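Local coordinates for protein putative succinylglutamate desuccinylase / aspartoacylase (Shewanella amazonensis, PDB 3FMC) that is probably a zinc-dependent hydrolase of the succinylglutamate desuccinylase/aspartoacylase family, likely acting on ester bonds, at residues 343-348 and 358-363; 291-296 and 336-341. One frame throughout, in Å; residues are numbered along the deposited sequence.

Contact 1. Residues 343-348 and 358-363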
loop_
_atom_site.group_PDB
_atom_site.type_symbol
_atom_site.label_atom_id
_atom_site.label_comp_id
_atom_site.label_asym_id
_atom_site.label_seq_id
_atom_site.Cartn_x
_atom_site.Cartn_y
_atom_site.Cartn_z
ATOM N N PRO C 343 29.492 -6.694 3.215
ATOM C CA PRO C 343 28.104 -6.256 3.007
ATOM C C PRO C 343 27.680 -6.640 1.596
ATOM O O PRO C 343 28.400 -6.327 0.628
ATOM C CB PRO C 343 28.180 -4.734 3.208
ATOM C CG PRO C 343 29.560 -4.388 3.004
ATOM C CD PRO C 343 30.386 -5.549 3.466
ATOM N N ILE C 344 26.578 -7.393 1.492
ATOM C CA ILE C 344 26.052 -7.853 0.189
ATOM C C ILE C 344 24.978 -6.918 -0.338
ATOM O O ILE C 344 24.896 -6.599 -1.537
ATOM C CB ILE C 344 25.502 -9.320 0.311
ATOM C CG1 ILE C 344 26.629 -10.296 0.694
ATOM C CG2 ILE C 344 24.787 -9.763 -0.954
ATOM C CD1 ILE C 344 27.867 -10.241 -0.248
ATOM N N LEU C 345 24.141 -6.448 0.579
ATOM C CA LEU C 345 23.003 -5.629 0.173
ATOM C C LEU C 345 22.606 -4.738 1.343
ATOM O O LEU C 345 22.909 -5.045 2.509
ATOM C CB LEU C 345 21.831 -6.548 -0.263
ATOM C CG LEU C 345 21.276 -7.566 0.748
ATOM C CD1 LEU C 345 20.217 -6.889 1.680
ATOM C CD2 LEU C 345 20.646 -8.821 0.164
ATOM N N HIS C 346 21.919 -3.658 1.009
ATOM C CA HIS C 346 21.375 -2.755 1.995
ATOM C C HIS C 346 19.978 -2.280 1.583
ATOM O O HIS C 346 19.555 -2.363 0.419
ATOM C CB HIS C 346 22.345 -1.585 2.327
ATOM C CG HIS C 346 22.494 -0.533 1.261
ATOM N ND1 HIS C 346 21.458 0.298 0.860
ATOM C CD2 HIS C 346 23.592 -0.114 0.583
ATOM C CE1 HIS C 346 21.910 1.153 -0.038
ATOM N NE2 HIS C 346 23.208 0.951 -0.205
ATOM N N PHE C 347 19.311 -1.693 2.567
ATOM C CA PHE C 347 17.944 -1.213 2.438
ATOM C C PHE C 347 17.878 -0.189 1.341
ATOM O O PHE C 347 18.768 0.676 1.207
ATOM C CB PHE C 347 17.503 -0.662 3.795
ATOM C CG PHE C 347 16.027 -0.369 3.905
ATOM C CD1 PHE C 347 15.093 -1.373 3.770
ATOM C CD2 PHE C 347 15.607 0.901 4.304
ATOM C CE1 PHE C 347 13.738 -1.103 3.962
ATOM C CE2 PHE C 347 14.267 1.175 4.484
ATOM C CZ PHE C 347 13.341 0.172 4.301
ATOM N N ALA C 348 16.775 -0.224 0.585
ATOM C CA ALA C 348 16.595 0.637 -0.594
ATOM C C ALA C 348 16.101 2.041 -0.339
ATOM O O ALA C 348 15.985 2.833 -1.277
ATOM C CB ALA C 348 15.657 -0.074 -1.592
ATOM N N LEU C 358 18.951 -2.977 7.852
ATOM C CA LEU C 358 19.855 -2.075 7.130
ATOM C C LEU C 358 20.743 -2.795 6.117
ATOM O O LEU C 358 20.838 -2.348 4.984
ATOM C CB LEU C 358 20.728 -1.248 8.088
ATOM C CG LEU C 358 20.129 -0.005 8.715
ATOM C CD1 LEU C 358 21.075 0.489 9.838
ATOM C CD2 LEU C 358 19.876 1.099 7.649
ATOM N N TYR C 359 21.380 -3.880 6.516
ATOM C CA TYR C 359 22.245 -4.644 5.630
ATOM C C TYR C 359 22.166 -6.121 5.898
ATOM O O TYR C 359 21.747 -6.519 6.968
ATOM C CB TYR C 359 23.736 -4.278 5.887
ATOM C CG TYR C 359 24.315 -3.001 5.261
ATOM C CD1 TYR C 359 24.106 -1.755 5.833
ATOM C CD2 TYR C 359 25.156 -3.064 4.151
ATOM C CE1 TYR C 359 24.638 -0.602 5.307
ATOM C CE2 TYR C 359 25.730 -1.933 3.633
ATOM C CZ TYR C 359 25.484 -0.698 4.207
ATOM O OH TYR C 359 26.026 0.450 3.690
ATOM N N LYS C 360 22.507 -6.917 4.879
ATOM C CA LYS C 360 22.862 -8.327 5.053
ATOM C C LYS C 360 24.379 -8.420 4.733
ATOM O O LYS C 360 24.865 -7.845 3.741
ATOM C CB LYS C 360 22.025 -9.274 4.240
ATOM C CG LYS C 360 20.582 -9.362 4.740
ATOM C CD LYS C 360 19.880 -10.449 3.956
ATOM C CE LYS C 360 18.482 -10.522 4.272
ATOM N NZ LYS C 360 17.993 -11.753 3.596
ATOM N N VAL C 361 25.092 -9.104 5.622
ATOM C CA VAL C 361 26.539 -9.184 5.602
ATOM C C VAL C 361 27.057 -10.606 5.700
ATOM O O VAL C 361 26.672 -11.351 6.594
ATOM C CB VAL C 361 27.104 -8.366 6.817
ATOM C CG1 VAL C 361 28.645 -8.375 6.824
ATOM C CG2 VAL C 361 26.557 -6.952 6.782
HETATM N N MSE C 362 27.911 -11.029 4.746
HETATM C CA MSE C 362 28.551 -12.337 4.874
HETATM C C MSE C 362 29.730 -12.175 5.819
HETATM O O MSE C 362 30.512 -11.221 5.681
HETATM C CB MSE C 362 29.087 -12.842 3.518
HETATM C CG MSE C 362 27.996 -13.082 2.561
HETATM SE SE MSE C 362 28.694 -13.917 0.916
HETATM C CE MSE C 362 27.056 -13.952 -0.122
ATOM N N THR C 363 29.799 -13.046 6.804
ATOM C CA THR C 363 30.882 -13.073 7.749
ATOM C C THR C 363 31.589 -14.444 7.600
ATOM O O THR C 363 31.055 -15.407 6.982
ATOM C CB THR C 363 30.382 -12.900 9.205
ATOM O OG1 THR C 363 29.609 -14.043 9.597
ATOM C CG2 THR C 363 29.562 -11.610 9.326
#
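The side chains of His346 and Tyr359 run next to each other in the same direction, from a non-hydrogen-bonded pair of two antiparallel strands. His346 CB sits 3.5 Å above the centroid of the Tyr359 ring, a CH-pi contact almost on the ring normal, while the two ring planes meet obliquely at 58°. A chi1 of 73° places CG of His346, and with it the ring, beside the Tyr359 side chain, and the imidazole is fixed by a hydrogen bond from ND1 to Phe347 O (2.7 Å), which lies in the ring plane. Pro343 CB, 3.6 Å from Tyr359 CD2, adds an oblique contact to the same ring. An alanine in place of Tyr359 would probably leave His346 CB and Pro343 CB facing a gap and the carbonyl of Gly305, which the phenol OH reaches, without that partner. On the opposite face of the sheet Leu345 runs alongside Lys360, with CD1 3.9 Å from Lys360 CB. A classic beta bulge sets Ile344 and Leu345 together opposite Lys360: Ile344 N donates to Lys360 O at 2.9 Å and Lys360 N to Leu345 O at 3.0 Å. The bulge turns Ile344 toward the partner strand, where its CG1 meets CG of selenomethionine Met362 at 3.6 Å. Strand 341-346 is flanked by 357-363 and, through Ile344 and His346, by strand 176-184, while 357-363 pairs on with 290-294.

Contact 2. Residues 291-296 and 336-341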
loop_
_atom_site.group_PDB
_atom_site.type_symbol
_atom_site.label_atom_id
_atom_site.label_comp_id
_atom_site.label_asym_id
_atom_site.label_seq_id
_atom_site.Cartn_x
_atom_site.Cartn_y
_atom_site.Cartn_z
ATOM N N ARG C 291 24.610 -12.685 8.069
ATOM C CA ARG C 291 23.984 -11.924 9.144
ATOM C C ARG C 291 23.177 -10.706 8.696
ATOM O O ARG C 291 23.549 -10.014 7.750
ATOM C CB ARG C 291 25.102 -11.417 10.075
ATOM C CG ARG C 291 26.089 -12.505 10.529
ATOM C CD ARG C 291 25.424 -13.665 11.214
ATOM N NE ARG C 291 24.674 -13.286 12.421
ATOM C CZ ARG C 291 25.206 -13.109 13.639
ATOM N NH1 ARG C 291 26.514 -13.255 13.852
ATOM N NH2 ARG C 291 24.419 -12.763 14.665
ATOM N N LYS C 292 22.112 -10.428 9.436
ATOM C CA LYS C 292 21.225 -9.310 9.205
ATOM C C LYS C 292 21.552 -8.239 10.253
ATOM O O LYS C 292 21.518 -8.493 11.470
ATOM C CB LYS C 292 19.770 -9.751 9.341
ATOM C CG LYS C 292 19.334 -10.818 8.355
ATOM C CD LYS C 292 17.979 -11.384 8.704
ATOM C CE LYS C 292 17.608 -12.575 7.895
ATOM N NZ LYS C 292 16.187 -13.052 8.177
ATOM N N PHE C 293 21.894 -7.075 9.768
ATOM C CA PHE C 293 22.173 -5.927 10.597
ATOM C C PHE C 293 20.947 -4.977 10.588
ATOM O O PHE C 293 20.620 -4.354 9.553
ATOM C CB PHE C 293 23.445 -5.213 10.155
ATOM C CG PHE C 293 23.814 -4.068 11.060
ATOM C CD1 PHE C 293 24.518 -4.304 12.222
ATOM C CD2 PHE C 293 23.391 -2.776 10.796
ATOM C CE1 PHE C 293 24.834 -3.242 13.098
ATOM C CE2 PHE C 293 23.700 -1.726 11.668
ATOM C CZ PHE C 293 24.414 -1.965 12.803
ATOM N N HIS C 294 20.282 -4.857 11.750
ATOM C CA HIS C 294 19.069 -4.010 11.914
ATOM C C HIS C 294 19.373 -2.641 12.549
ATOM O O HIS C 294 20.277 -2.524 13.383
ATOM C CB HIS C 294 18.013 -4.764 12.753
ATOM C CG HIS C 294 17.662 -6.121 12.205
ATOM N ND1 HIS C 294 18.339 -7.267 12.566
ATOM C CD2 HIS C 294 16.728 -6.513 11.310
ATOM C CE1 HIS C 294 17.828 -8.304 11.934
ATOM N NE2 HIS C 294 16.851 -7.879 11.161
ATOM N N ALA C 295 18.611 -1.607 12.189
ATOM C CA ALA C 295 18.834 -0.288 12.721
ATOM C C ALA C 295 18.658 -0.319 14.266
ATOM O O ALA C 295 17.611 -0.747 14.755
ATOM C CB ALA C 295 17.859 0.721 12.086
ATOM N N PRO C 296 19.679 0.092 15.021
ATOM C CA PRO C 296 19.563 0.157 16.481
ATOM C C PRO C 296 18.746 1.330 16.986
ATOM O O PRO C 296 18.328 1.336 18.138
ATOM C CB PRO C 296 21.025 0.311 16.934
ATOM C CG PRO C 296 21.721 0.980 15.770
ATOM C CD PRO C 296 21.041 0.478 14.559
ATOM N N ARG C 336 28.410 1.046 13.097
ATOM C CA ARG C 336 29.468 0.161 12.637
ATOM C C ARG C 336 29.086 -1.296 12.698
ATOM O O ARG C 336 28.249 -1.692 13.487
ATOM C CB ARG C 336 30.716 0.356 13.493
ATOM C CG ARG C 336 31.250 1.762 13.463
ATOM C CD ARG C 336 32.279 2.021 14.566
ATOM N NE ARG C 336 32.522 3.462 14.667
ATOM C CZ ARG C 336 33.246 4.151 13.796
ATOM N NH1 ARG C 336 33.798 3.554 12.760
ATOM N NH2 ARG C 336 33.400 5.455 13.944
ATOM N N LEU C 337 29.631 -2.099 11.786
ATOM C CA LEU C 337 29.340 -3.538 11.823
ATOM C C LEU C 337 30.056 -4.153 13.014
ATOM O O LEU C 337 31.162 -3.741 13.368
ATOM C CB LEU C 337 29.753 -4.317 10.576
ATOM C CG LEU C 337 28.861 -4.369 9.334
ATOM C CD1 LEU C 337 29.244 -5.661 8.636
ATOM C CD2 LEU C 337 27.381 -4.389 9.616
ATOM N N PRO C 338 29.409 -5.124 13.640
ATOM C CA PRO C 338 29.929 -5.827 14.802
ATOM C C PRO C 338 31.075 -6.766 14.506
ATOM O O PRO C 338 31.843 -7.099 15.395
ATOM C CB PRO C 338 28.735 -6.659 15.266
ATOM C CG PRO C 338 27.570 -6.024 14.633
ATOM C CD PRO C 338 28.046 -5.565 13.339
ATOM N N GLU C 339 31.189 -7.194 13.254
ATOM C CA GLU C 339 32.206 -8.149 12.879
ATOM C C GLU C 339 32.677 -7.856 11.468
ATOM O O GLU C 339 31.939 -7.266 10.677
ATOM C CB GLU C 339 31.601 -9.558 12.964
ATOM C CG GLU C 339 32.576 -10.691 12.741
ATOM C CD GLU C 339 31.944 -12.055 12.883
ATOM O OE1 GLU C 339 30.731 -12.141 13.168
ATOM O OE2 GLU C 339 32.672 -13.046 12.717
ATOM N N ASP C 340 33.907 -8.261 11.159
ATOM C CA ASP C 340 34.453 -8.128 9.812
ATOM C C ASP C 340 33.563 -8.985 8.897
ATOM O O ASP C 340 33.103 -10.062 9.276
ATOM C CB ASP C 340 35.848 -8.708 9.703
ATOM C CG ASP C 340 36.901 -7.951 10.535
ATOM O OD1 ASP C 340 36.602 -6.912 11.173
ATOM O OD2 ASP C 340 38.025 -8.470 10.526
ATOM N N GLY C 341 33.328 -8.500 7.698
ATOM C CA GLY C 341 32.521 -9.223 6.749
ATOM C C GLY C 341 32.409 -8.451 5.471
ATOM O O GLY C 341 33.085 -7.415 5.280
HETATM O O HOH W 1 28.825 -14.028 12.284
#
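With its CG anti to the backbone N (chi1 -176°), the side chain of Phe293 extends from strand 290-294 toward the loop 336-341, where the CG of Leu337 is set anti to its own carbonyl carbon (chi1 -83°). The CD2 methyl of Leu337 meets the phenyl ring. In the Leu337 conformer described, that methyl stands 3.9 Å from Phe293 CG and 4.2 Å from the ring centroid, off-centre at 29° from the ring normal, so the CH-pi contact favours the CG-CD1 side of the ring over its middle. Pro338 crosses the phenyl obliquely, its CD 3.9 Å from Phe293 CD1. The carbonyl O of Arg336 approaches the far part of the ring, 3.8 Å from Phe293 CE1. No direct hydrogen bond joins the two segments here, and the contact rests mainly on apolar side chains. The arrangement is that of a strand with a connecting loop laid against it: 336-341 leads from strand 332-336, within this chain an outer strand of a four-stranded antiparallel sheet, to strand 341-346, and Leu317 of that sheet touches both Phe293 and Leu337. At the polar border, in the Glu339 conformer described, Arg291 NH1 and Glu339 OE1 are 4.4 Å apart, too far for a salt bridge. A water appears to bridge them, lying in the guanidinium plane at its edge, accepting from NH1 of Arg291 at 2.9 Å and donating to OE1 of Glu339 at 2.8 Å. In the same conformer the other carboxylate oxygen, OE2, forms a salt bridge with Lys364, which probably helps to keep Glu339 ionised. Trp146 of a neighbouring subunit packs on Leu337 and Pro338 and makes a cation-pi contact with Arg291.

In the fold
Contacts 1 and 2 have their centres 8 Å apart, on the same side of the chain's centre, and are joined by strands 290-294 and 357-363, neighbouring, antiparallel strands paired to each other. Leu358 N lies 2.8 Å from Phe293 O and Val361 N 2.8 Å from Arg291 O, both probable hydrogen bonds. Leu358 and Tyr359 face Phe293 in a second classic bulge. The contacts come in series: contact 2 closes with the loop running into strand 341-346, which opens contact 1. Val361 of contact 1 packs on Leu337 of contact 2. Both touch the same neighbouring subunit, so this C-terminal beta region also contributes to the assembly interface.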